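Local coordinates for protein ethanolamine kinase Pv091845 (Plasmodium vivax, PDB 2QG7) that probably catalyses the phosphorylation of ethanolamine, the first step of phosphatidylethanolamine biosynthesis in phospholipid metabolism, at residues D[239-244]-D[274-279]; D[416-421]-D[446-451]; D[246-251]-D[267-272]; D[281-286]-D[410-415]. All blocks are in the same frame, centred on the assembly; numbering follows the deposited sequence.

Contact 1: residues D[239-244]-D[274-279]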
# COMPACT_ATOMS: atom_id res chain seq x y z
N THR D 239 -0.06 -25.73 4.98
CA THR D 239 -0.76 -24.51 5.39
C THR D 239 -0.91 -23.56 4.20
O THR D 239 -2.00 -23.04 3.97
CB THR D 239 -0.04 -23.79 6.55
OG1 THR D 239 0.05 -24.69 7.66
CG2 THR D 239 -0.79 -22.58 7.02
N ILE D 240 0.18 -23.37 3.45
CA ILE D 240 0.15 -22.55 2.24
C ILE D 240 -0.86 -23.08 1.21
O ILE D 240 -1.64 -22.31 0.67
CB ILE D 240 1.56 -22.37 1.59
CG1 ILE D 240 2.49 -21.68 2.57
CG2 ILE D 240 1.47 -21.54 0.31
CD1 ILE D 240 3.89 -21.50 2.01
N TRP D 241 -0.83 -24.38 0.95
CA TRP D 241 -1.83 -25.01 0.06
C TRP D 241 -3.23 -24.97 0.61
O TRP D 241 -4.19 -24.91 -0.17
CB TRP D 241 -1.45 -26.46 -0.30
CG TRP D 241 -0.29 -26.53 -1.27
CD1 TRP D 241 0.96 -26.99 -1.01
CD2 TRP D 241 -0.29 -26.11 -2.64
NE1 TRP D 241 1.75 -26.89 -2.13
CE2 TRP D 241 1.01 -26.34 -3.14
CE3 TRP D 241 -1.25 -25.53 -3.48
CZ2 TRP D 241 1.38 -26.03 -4.48
CZ3 TRP D 241 -0.88 -25.22 -4.81
CH2 TRP D 241 0.41 -25.47 -5.29
N LYS D 242 -3.38 -24.98 1.93
CA LYS D 242 -4.71 -24.89 2.53
C LYS D 242 -5.31 -23.51 2.20
O LYS D 242 -6.47 -23.41 1.85
CB LYS D 242 -4.60 -25.08 4.03
CG LYS D 242 -5.94 -25.17 4.84
CD LYS D 242 -5.65 -24.56 6.31
CE LYS D 242 -6.96 -24.64 7.19
NZ LYS D 242 -6.73 -24.12 8.62
N TYR D 243 -4.51 -22.46 2.34
CA TYR D 243 -4.97 -21.11 2.03
C TYR D 243 -5.33 -20.97 0.53
O TYR D 243 -6.34 -20.37 0.18
CB TYR D 243 -3.91 -20.07 2.41
CG TYR D 243 -3.52 -19.95 3.86
CD1 TYR D 243 -4.40 -20.31 4.90
CD2 TYR D 243 -2.28 -19.44 4.21
CE1 TYR D 243 -4.03 -20.17 6.26
CE2 TYR D 243 -1.90 -19.29 5.53
CZ TYR D 243 -2.78 -19.64 6.56
OH TYR D 243 -2.38 -19.49 7.88
N PHE D 244 -4.50 -21.56 -0.34
CA PHE D 244 -4.68 -21.51 -1.75
C PHE D 244 -6.02 -22.12 -2.12
O PHE D 244 -6.81 -21.49 -2.83
CB PHE D 244 -3.55 -22.25 -2.46
CG PHE D 244 -3.68 -22.27 -3.96
CD1 PHE D 244 -3.14 -21.23 -4.74
CD2 PHE D 244 -4.36 -23.32 -4.61
CE1 PHE D 244 -3.29 -21.24 -6.14
CE2 PHE D 244 -4.50 -23.34 -5.99
CZ PHE D 244 -3.98 -22.31 -6.75
N ASP D 274 1.53 -22.31 -9.88
CA ASP D 274 2.88 -22.53 -10.38
C ASP D 274 3.96 -21.90 -9.53
O ASP D 274 5.06 -22.44 -9.40
CB ASP D 274 3.01 -21.95 -11.80
CG ASP D 274 2.29 -22.78 -12.86
OD1 ASP D 274 1.71 -23.83 -12.52
OD2 ASP D 274 2.31 -22.37 -14.05
N SER D 275 3.66 -20.72 -8.99
CA SER D 275 4.59 -19.95 -8.18
C SER D 275 4.82 -20.58 -6.82
O SER D 275 5.92 -20.53 -6.30
CB SER D 275 4.04 -18.55 -7.98
OG SER D 275 4.27 -17.78 -9.16
N ILE D 276 3.77 -21.14 -6.23
CA ILE D 276 3.89 -21.86 -4.96
C ILE D 276 4.70 -23.16 -5.10
O ILE D 276 5.56 -23.47 -4.25
CB ILE D 276 2.52 -22.14 -4.32
CG1 ILE D 276 1.80 -20.82 -4.01
CG2 ILE D 276 2.69 -23.01 -3.06
CD1 ILE D 276 0.37 -21.01 -3.64
N VAL D 277 4.42 -23.90 -6.17
CA VAL D 277 5.22 -25.05 -6.58
C VAL D 277 6.69 -24.65 -6.78
O VAL D 277 7.59 -25.33 -6.29
CB VAL D 277 4.63 -25.72 -7.87
CG1 VAL D 277 5.61 -26.71 -8.45
CG2 VAL D 277 3.34 -26.42 -7.57
N GLU D 278 6.93 -23.55 -7.48
CA GLU D 278 8.30 -23.05 -7.66
C GLU D 278 9.02 -22.66 -6.36
O GLU D 278 10.24 -22.87 -6.22
CB GLU D 278 8.29 -21.85 -8.60
CG GLU D 278 9.66 -21.44 -9.11
CD GLU D 278 9.63 -20.29 -10.11
OE1 GLU D 278 8.62 -19.54 -10.17
OE2 GLU D 278 10.64 -20.09 -10.85
N VAL D 279 8.28 -22.04 -5.43
CA VAL D 279 8.86 -21.58 -4.16
C VAL D 279 9.13 -22.78 -3.26
O VAL D 279 10.25 -22.90 -2.73
CB VAL D 279 8.00 -20.46 -3.47
CG1 VAL D 279 8.53 -20.14 -2.12
CG2 VAL D 279 8.08 -19.19 -4.29
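This is an apolar helix-helix contact, largely buried, between helix 236-251 and helix 269-284. The two segments run almost exactly antiparallel, 178° between their N-to-C directions. Their axes stay 11.5 Å apart, a wide spacing that the bulky side chains of I240, W241 and F244 fill from one side and I276 from the other. I276 is the central residue, and its two branches divide the work. CG2, anti to its own backbone N (chi1 of CG1 -62°), lies over one face of the W241 indole: it sits 3.9 Å from the centroid of the W241 six-membered ring, a CH-pi contact displaced toward the rim, and comes within 3.6 Å of W241 CZ2. The same I276 CG2 also meets I240 CG2 at 3.9 Å as the two isoleucines pass alongside each other, pointing opposite ways. The other branch continues outward with chi2 extended, bringing I276 CD1 to 3.7 Å from F244 CD1. Such all-helical packing fits the helical lobe of the kinase-like fold to which choline/ethanolamine kinases belong. The indole is also met at its edge, where V277 CG2 lies near the ring plane, 3.7 Å from W241 CZ2; V277 itself is exposed, so this is the solvent-facing margin of the contact. The indole N-H has a partner too: W241 NE1 hydrogen-bonds to OE1 of E280, one residue beyond segment 274-279, a second tie between the ring and helix 269-284. Helix 413-430 also packs here, its N420 touching both I240 and Y243.

Contact 2: residues D[416-421]-D[446-451]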
# COMPACT_ATOMS: atom_id res chain seq x y z
N CYS D 416 8.43 -17.02 0.36
CA CYS D 416 7.53 -18.01 0.97
C CYS D 416 6.63 -17.36 2.10
O CYS D 416 5.44 -17.61 2.23
CB CYS D 416 8.40 -19.14 1.54
SG CYS D 416 7.44 -20.44 2.24
N SER D 417 7.27 -16.54 2.92
CA SER D 417 6.61 -15.75 3.93
C SER D 417 5.62 -14.71 3.32
O SER D 417 4.54 -14.52 3.86
CB SER D 417 7.71 -15.03 4.71
OG SER D 417 7.16 -14.07 5.57
N HIS D 418 5.98 -14.08 2.20
CA HIS D 418 5.04 -13.23 1.44
C HIS D 418 3.78 -13.94 0.95
O HIS D 418 2.68 -13.43 1.07
CB HIS D 418 5.75 -12.57 0.25
CG HIS D 418 6.79 -11.58 0.65
ND1 HIS D 418 6.57 -10.62 1.61
CD2 HIS D 418 8.06 -11.41 0.21
CE1 HIS D 418 7.66 -9.87 1.75
NE2 HIS D 418 8.58 -10.33 0.90
N ILE D 419 3.95 -15.11 0.36
CA ILE D 419 2.84 -15.87 -0.14
C ILE D 419 1.93 -16.35 0.98
O ILE D 419 0.70 -16.24 0.89
CB ILE D 419 3.31 -17.04 -1.05
CG1 ILE D 419 4.02 -16.45 -2.28
CG2 ILE D 419 2.14 -17.93 -1.43
CD1 ILE D 419 4.80 -17.46 -3.18
N ASN D 420 2.53 -16.88 2.03
CA ASN D 420 1.79 -17.32 3.21
C ASN D 420 0.90 -16.23 3.78
O ASN D 420 -0.29 -16.45 4.03
CB ASN D 420 2.77 -17.86 4.29
CG ASN D 420 2.04 -18.45 5.49
OD1 ASN D 420 1.48 -19.54 5.42
ND2 ASN D 420 2.01 -17.71 6.59
N TRP D 421 1.46 -15.06 4.05
CA TRP D 421 0.69 -14.01 4.68
C TRP D 421 -0.19 -13.22 3.72
O TRP D 421 -1.15 -12.62 4.16
CB TRP D 421 1.58 -13.08 5.50
CG TRP D 421 2.06 -13.78 6.76
CD1 TRP D 421 3.32 -14.24 7.01
CD2 TRP D 421 1.26 -14.17 7.89
NE1 TRP D 421 3.36 -14.84 8.24
CE2 TRP D 421 2.12 -14.83 8.80
CE3 TRP D 421 -0.09 -14.01 8.24
CZ2 TRP D 421 1.68 -15.33 10.02
CZ3 TRP D 421 -0.54 -14.52 9.47
CH2 TRP D 421 0.34 -15.17 10.34
N LEU D 446 1.48 -10.29 -1.54
CA LEU D 446 1.54 -11.02 -2.80
C LEU D 446 2.33 -10.31 -3.87
O LEU D 446 2.97 -10.97 -4.65
CB LEU D 446 0.15 -11.32 -3.34
CG LEU D 446 -0.61 -12.47 -2.65
CD1 LEU D 446 -1.94 -12.76 -3.37
CD2 LEU D 446 0.21 -13.78 -2.50
N THR D 447 2.27 -8.96 -3.90
CA THR D 447 3.07 -8.13 -4.79
C THR D 447 4.56 -8.30 -4.44
O THR D 447 5.40 -8.41 -5.34
CB THR D 447 2.65 -6.61 -4.70
OG1 THR D 447 1.27 -6.45 -5.05
CG2 THR D 447 3.44 -5.73 -5.61
N ALA D 448 4.87 -8.26 -3.13
CA ALA D 448 6.22 -8.47 -2.62
C ALA D 448 6.83 -9.81 -3.03
O ALA D 448 8.04 -9.88 -3.19
CB ALA D 448 6.26 -8.31 -1.12
N SER D 449 6.01 -10.84 -3.21
CA SER D 449 6.49 -12.12 -3.66
C SER D 449 6.94 -12.11 -5.12
O SER D 449 7.75 -12.95 -5.52
CB SER D 449 5.43 -13.18 -3.46
OG SER D 449 4.38 -13.01 -4.38
N CYS D 450 6.45 -11.16 -5.91
CA CYS D 450 6.87 -11.00 -7.30
C CYS D 450 7.93 -9.94 -7.45
O CYS D 450 8.44 -9.77 -8.56
CB CYS D 450 5.67 -10.61 -8.18
SG CYS D 450 4.35 -11.81 -8.12
N LEU D 451 8.26 -9.21 -6.39
CA LEU D 451 9.18 -8.07 -6.55
C LEU D 451 10.63 -8.51 -6.69
O LEU D 451 11.05 -9.44 -6.03
CB LEU D 451 9.08 -7.08 -5.41
CG LEU D 451 7.90 -6.11 -5.28
CD1 LEU D 451 8.03 -5.39 -3.95
CD2 LEU D 451 7.85 -5.10 -6.41
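The carbonyl oxygen L446 O is gripped twice, both times by S449. The S449 hydroxyl donates to it over a very short 2.5 Å from OG to L446 O, and the backbone S449 N adds a weak bond to the same oxygen. The hydroxyl reaches back because OG stands between its own backbone N and carbonyl carbon (chi1 71°), and it approaches from above the carbonyl plane, 29° out of it. This turn, in which S449 bonds back to L446 O, lies toward the C-terminal end of helix 438-448, which packs against helix 413-430 in the helical lobe of this kinase-like fold. With OG turned back, S449 offers its methylene to the neighbouring helix: S449 CB rests 3.8 Å from H418 CB and equally far from I419 CG1. The backbones come close here, H418 CA and S449 CA being 5.4 Å apart, so A448 and S449 can meet H418 with short side chains. The longer L446 brings its CD2 branch to the backbone of the other helix, 4.1 Å from I419 CA. The imidazole of H418 is held from several directions. ND1 is hydrogen-bonded to R445 NE, and as an arginine NE can only donate, ND1 serves as the acceptor, consistent with a proton on NE2 if the ring is neutral. F454 and W378 meet the ring edge-to-face. Across the contact the methyl of A448 sits squarely over one imidazole face in a CH-pi contact, its CB 3.5 Å from the H418 ring centroid and only 7° off the normal.

Contact 3: residues D[246-251]-D[267-272]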
# COMPACT_ATOMS: atom_id res chain seq x y z
N LEU D 246 -8.71 -22.84 -0.20
CA LEU D 246 -9.85 -22.13 0.33
C LEU D 246 -10.17 -20.85 -0.47
O LEU D 246 -11.35 -20.46 -0.62
CB LEU D 246 -9.61 -21.79 1.80
CG LEU D 246 -9.71 -22.92 2.84
CD1 LEU D 246 -9.06 -22.50 4.18
CD2 LEU D 246 -11.17 -23.33 3.09
N LEU D 247 -9.14 -20.22 -1.01
CA LEU D 247 -9.31 -19.04 -1.82
C LEU D 247 -9.72 -19.37 -3.23
O LEU D 247 -10.51 -18.65 -3.82
CB LEU D 247 -8.06 -18.18 -1.82
CG LEU D 247 -7.80 -17.31 -0.59
CD1 LEU D 247 -6.47 -16.61 -0.70
CD2 LEU D 247 -8.92 -16.30 -0.38
N ASN D 248 -9.18 -20.46 -3.77
CA ASN D 248 -9.52 -20.87 -5.14
C ASN D 248 -10.96 -21.37 -5.28
O ASN D 248 -11.62 -21.13 -6.28
CB ASN D 248 -8.55 -21.94 -5.64
CG ASN D 248 -8.62 -22.16 -7.14
OD1 ASN D 248 -8.67 -23.30 -7.61
ND2 ASN D 248 -8.58 -21.08 -7.90
N GLU D 249 -11.46 -22.05 -4.25
CA GLU D 249 -12.84 -22.51 -4.24
C GLU D 249 -13.78 -21.34 -3.98
O GLU D 249 -14.96 -21.40 -4.32
CB GLU D 249 -13.04 -23.66 -3.22
CG GLU D 249 -12.43 -25.00 -3.66
CD GLU D 249 -12.10 -25.95 -2.47
OE1 GLU D 249 -13.03 -26.24 -1.66
OE2 GLU D 249 -10.91 -26.42 -2.34
N GLU D 250 -13.26 -20.27 -3.38
CA GLU D 250 -14.04 -19.04 -3.24
C GLU D 250 -14.03 -18.21 -4.56
O GLU D 250 -15.05 -17.61 -4.94
CB GLU D 250 -13.53 -18.22 -2.04
CG GLU D 250 -14.33 -16.98 -1.74
CD GLU D 250 -15.66 -17.27 -1.05
OE1 GLU D 250 -15.84 -18.40 -0.55
OE2 GLU D 250 -16.53 -16.36 -0.97
N ARG D 251 -12.88 -18.19 -5.24
CA ARG D 251 -12.70 -17.50 -6.51
C ARG D 251 -13.64 -18.08 -7.57
O ARG D 251 -14.01 -17.39 -8.52
CB ARG D 251 -11.26 -17.68 -6.98
CG ARG D 251 -10.80 -16.70 -8.01
CD ARG D 251 -9.71 -17.24 -8.92
NE ARG D 251 -9.52 -16.26 -10.00
CZ ARG D 251 -8.90 -16.45 -11.17
NH1 ARG D 251 -8.34 -17.62 -11.49
NH2 ARG D 251 -8.85 -15.44 -12.04
N ILE D 267 -6.51 -12.06 -9.70
CA ILE D 267 -5.30 -12.84 -9.53
C ILE D 267 -5.38 -14.08 -10.40
O ILE D 267 -6.38 -14.81 -10.33
CB ILE D 267 -5.06 -13.27 -8.03
CG1 ILE D 267 -4.99 -12.05 -7.10
CG2 ILE D 267 -3.74 -14.05 -7.92
CD1 ILE D 267 -5.36 -12.36 -5.68
N ASP D 268 -4.34 -14.34 -11.19
CA ASP D 268 -4.27 -15.58 -11.98
C ASP D 268 -3.84 -16.74 -11.09
O ASP D 268 -2.67 -16.84 -10.70
CB ASP D 268 -3.33 -15.44 -13.18
CG ASP D 268 -3.54 -16.53 -14.24
OD1 ASP D 268 -4.26 -17.51 -13.99
OD2 ASP D 268 -2.98 -16.41 -15.35
N PHE D 269 -4.80 -17.57 -10.70
CA PHE D 269 -4.55 -18.64 -9.75
C PHE D 269 -3.72 -19.79 -10.32
O PHE D 269 -3.06 -20.49 -9.56
CB PHE D 269 -5.84 -19.14 -9.11
CG PHE D 269 -6.15 -18.51 -7.77
CD1 PHE D 269 -6.38 -17.12 -7.66
CD2 PHE D 269 -6.23 -19.29 -6.63
CE1 PHE D 269 -6.67 -16.53 -6.43
CE2 PHE D 269 -6.52 -18.72 -5.39
CZ PHE D 269 -6.75 -17.34 -5.28
N ASP D 270 -3.73 -19.97 -11.64
CA ASP D 270 -2.89 -20.97 -12.30
C ASP D 270 -1.43 -20.60 -12.18
O ASP D 270 -0.57 -21.48 -11.99
CB ASP D 270 -3.28 -21.14 -13.77
CG ASP D 270 -4.70 -21.67 -13.95
OD1 ASP D 270 -5.02 -22.76 -13.42
OD2 ASP D 270 -5.53 -21.00 -14.62
N VAL D 271 -1.14 -19.31 -12.34
CA VAL D 271 0.21 -18.77 -12.18
C VAL D 271 0.62 -18.74 -10.69
O VAL D 271 1.81 -18.88 -10.35
CB VAL D 271 0.34 -17.34 -12.82
CG1 VAL D 271 1.70 -16.72 -12.56
CG2 VAL D 271 0.08 -17.42 -14.33
N LEU D 272 -0.37 -18.54 -9.82
CA LEU D 272 -0.13 -18.59 -8.41
C LEU D 272 0.22 -20.04 -8.01
O LEU D 272 1.19 -20.24 -7.26
CB LEU D 272 -1.35 -18.04 -7.64
CG LEU D 272 -1.29 -18.00 -6.10
CD1 LEU D 272 -0.14 -17.13 -5.55
CD2 LEU D 272 -2.62 -17.56 -5.55
O HOH W 1 -6.67 -18.81 -13.20
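The side chain of F269 pushes from the start of helix 269-284 into the C-terminal part of helix 236-251. Its CB lies 3.6 Å from N248 ND2; chi1 of -96° takes the ring off a staggered position. Along one side of the ring, CD2 meets N248 ND2 at 3.2 Å, the amide and ring planes being 16° apart, and CE2 approaches the backbone N of N248. Along the other side, F269 CD1 lies 3.6 Å from R251 CD. The tip, F269 CZ, ends 3.8 Å from L247 CB, near the ring plane. L272 CD2 covers the centre of one face. The extended R251 chain spreads its guanidinium, tilted 18° from the ring plane, over I267 O, without hydrogen-bond geometry. Water 1 takes a bond from R251 NH1 (2.7 Å) and donates to D268 OD1 and D270 OD2, linking the cation to the helix N-cap; D268 OD1 accepts a weak capping bond from D270 N. R251 NH2 has stronger ties: K265 O and a salt bridge to D268 of the second subunit. The contact is therefore part of the dimer interface, while L247 packs against L264 of helix 262-265 and L423 and L427 of helix 413-430.

Contact 4: residues D[281-286]-D[410-415]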
# COMPACT_ATOMS: atom_id res chain seq x y z
N SER D 281 9.68 -25.90 -4.11
CA SER D 281 10.88 -26.52 -4.65
C SER D 281 12.18 -25.77 -4.32
O SER D 281 13.20 -26.38 -3.95
CB SER D 281 10.73 -26.68 -6.16
OG SER D 281 11.87 -27.32 -6.71
N LEU D 282 12.17 -24.45 -4.42
CA LEU D 282 13.41 -23.73 -4.16
C LEU D 282 13.79 -23.71 -2.67
O LEU D 282 14.95 -23.57 -2.32
CB LEU D 282 13.34 -22.32 -4.72
CG LEU D 282 13.57 -22.15 -6.21
CD1 LEU D 282 12.92 -20.87 -6.65
CD2 LEU D 282 15.04 -22.07 -6.48
N CYS D 283 12.77 -23.81 -1.82
CA CYS D 283 12.92 -23.74 -0.38
C CYS D 283 13.35 -25.12 0.15
O CYS D 283 14.22 -25.22 1.05
CB CYS D 283 11.62 -23.24 0.28
SG CYS D 283 11.37 -21.42 0.18
N LYS D 284 12.75 -26.16 -0.41
CA LYS D 284 13.07 -27.54 -0.06
C LYS D 284 14.49 -27.96 -0.49
O LYS D 284 15.07 -28.85 0.10
CB LYS D 284 12.00 -28.49 -0.60
CG LYS D 284 10.71 -28.46 0.20
CD LYS D 284 9.76 -29.51 -0.33
CE LYS D 284 8.52 -29.63 0.53
NZ LYS D 284 7.49 -30.49 -0.14
N ARG D 285 15.05 -27.30 -1.48
CA ARG D 285 16.38 -27.64 -1.96
C ARG D 285 17.47 -27.06 -1.06
O ARG D 285 18.69 -27.33 -1.28
CB ARG D 285 16.59 -27.17 -3.41
CG ARG D 285 17.19 -25.76 -3.55
CD ARG D 285 17.67 -25.51 -4.98
NE ARG D 285 16.55 -25.25 -5.90
CZ ARG D 285 16.10 -26.12 -6.81
NH1 ARG D 285 15.06 -25.78 -7.59
NH2 ARG D 285 16.67 -27.32 -6.95
N GLU D 286 17.05 -26.26 -0.07
CA GLU D 286 17.99 -25.70 0.91
C GLU D 286 18.16 -26.64 2.11
O GLU D 286 19.05 -26.44 2.89
CB GLU D 286 17.55 -24.30 1.38
CG GLU D 286 17.44 -23.26 0.32
CD GLU D 286 18.77 -22.79 -0.26
OE1 GLU D 286 18.73 -22.21 -1.36
OE2 GLU D 286 19.85 -22.99 0.37
N ILE D 410 18.10 -19.08 4.22
CA ILE D 410 16.87 -18.34 4.58
C ILE D 410 16.30 -17.56 3.40
O ILE D 410 15.15 -17.11 3.42
CB ILE D 410 17.05 -17.38 5.81
CG1 ILE D 410 18.05 -16.27 5.50
CG2 ILE D 410 17.45 -18.16 7.04
CD1 ILE D 410 17.93 -15.05 6.40
N GLN D 411 17.12 -17.45 2.36
CA GLN D 411 16.96 -16.48 1.27
C GLN D 411 15.68 -16.68 0.40
O GLN D 411 14.96 -15.74 0.16
CB GLN D 411 18.26 -16.43 0.45
CG GLN D 411 18.71 -15.07 0.09
CD GLN D 411 19.02 -14.21 1.25
OE1 GLN D 411 18.73 -13.00 1.24
NE2 GLN D 411 19.65 -14.79 2.25
N PRO D 412 15.37 -17.92 -0.01
CA PRO D 412 14.08 -18.10 -0.70
C PRO D 412 12.82 -18.12 0.20
O PRO D 412 11.70 -18.19 -0.32
CB PRO D 412 14.23 -19.48 -1.34
CG PRO D 412 15.20 -20.22 -0.44
CD PRO D 412 16.14 -19.19 0.09
N PHE D 413 12.98 -18.15 1.53
CA PHE D 413 11.84 -18.21 2.45
C PHE D 413 11.22 -16.82 2.65
O PHE D 413 10.11 -16.71 3.17
CB PHE D 413 12.24 -18.82 3.81
CG PHE D 413 12.47 -20.29 3.76
CD1 PHE D 413 13.72 -20.80 3.38
CD2 PHE D 413 11.44 -21.18 4.09
CE1 PHE D 413 13.92 -22.14 3.33
CE2 PHE D 413 11.64 -22.56 4.04
CZ PHE D 413 12.87 -23.03 3.65
N TYR D 414 11.94 -15.79 2.22
CA TYR D 414 11.41 -14.44 2.17
C TYR D 414 10.10 -14.38 1.34
O TYR D 414 9.05 -13.89 1.82
CB TYR D 414 12.44 -13.55 1.56
CG TYR D 414 13.42 -12.93 2.52
CD1 TYR D 414 13.07 -11.78 3.24
CD2 TYR D 414 14.71 -13.47 2.69
CE1 TYR D 414 13.95 -11.18 4.10
CE2 TYR D 414 15.63 -12.86 3.56
CZ TYR D 414 15.24 -11.72 4.25
OH TYR D 414 16.09 -11.10 5.11
N ILE D 415 10.20 -14.89 0.11
CA ILE D 415 9.05 -15.02 -0.79
C ILE D 415 7.99 -15.97 -0.29
O ILE D 415 6.80 -15.77 -0.52
CB ILE D 415 9.47 -15.49 -2.21
CG1 ILE D 415 10.40 -14.44 -2.88
CG2 ILE D 415 8.22 -15.67 -3.10
CD1 ILE D 415 11.26 -15.13 -3.93
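A cysteine sulfur-aromatic contact joins the C-terminal end of helix 269-284 to the bend where helix 400-410 gives way to helix 413-430. C283 SG sits almost squarely above the F413 ring, 3.8 Å from its centroid and 5° off the normal. F413 CG, anti to its carbonyl carbon (chi1 -73°), turns the ring toward helix 269-284, and C283 SG is likewise anti to its own carbonyl carbon. The C283 methylene shares the same face farther out: CB is 3.6 Å from F413 CZ, adding a CH-pi contact. The sulfur also comes within 3.3 Å of P412 O and 3.8 Å of P412 CB, so C283 is wedged between a ring face and the proline. P412 makes its remaining contacts through CG, which lies 3.8 Å from the carbonyl oxygen L282 O and 3.9 Å from E286 CG. The E286 chain crosses the proline obliquely; its bend at chi2 lays CG on P412 CG and brings OE1 only slightly farther off. Helix 360-369 also packs on the F413 ring through A361 and Y362, whereas L282 packs on V458 and on F257 of the second subunit, so this end of helix 269-284 also meets the neighbouring chain.

Overall arrangement
Helix 269-284 runs through three of the four contacts: contact 3 at its start, contact 1 in its middle and contact 4 at its end. Contacts 1 and 3 pair it with the same partner, helix 236-251, their centres 10 Å apart and joined where F244 CZ lies 3.5 Å from F269 O. Contacts 3 and 4 are the most widely separated, centres 22 Å apart and nearest atoms about 9 Å. Helix 413-430 closes the group from contacts 2 and 4: C416 SG reaches I240 CD1 at 3.7 Å, and V279 CG2 meets I415 CG2 at 3.7 Å. All four thus belong to one continuous helical packing, and the second subunit comes within reach of each, with a salt bridge at contact 3.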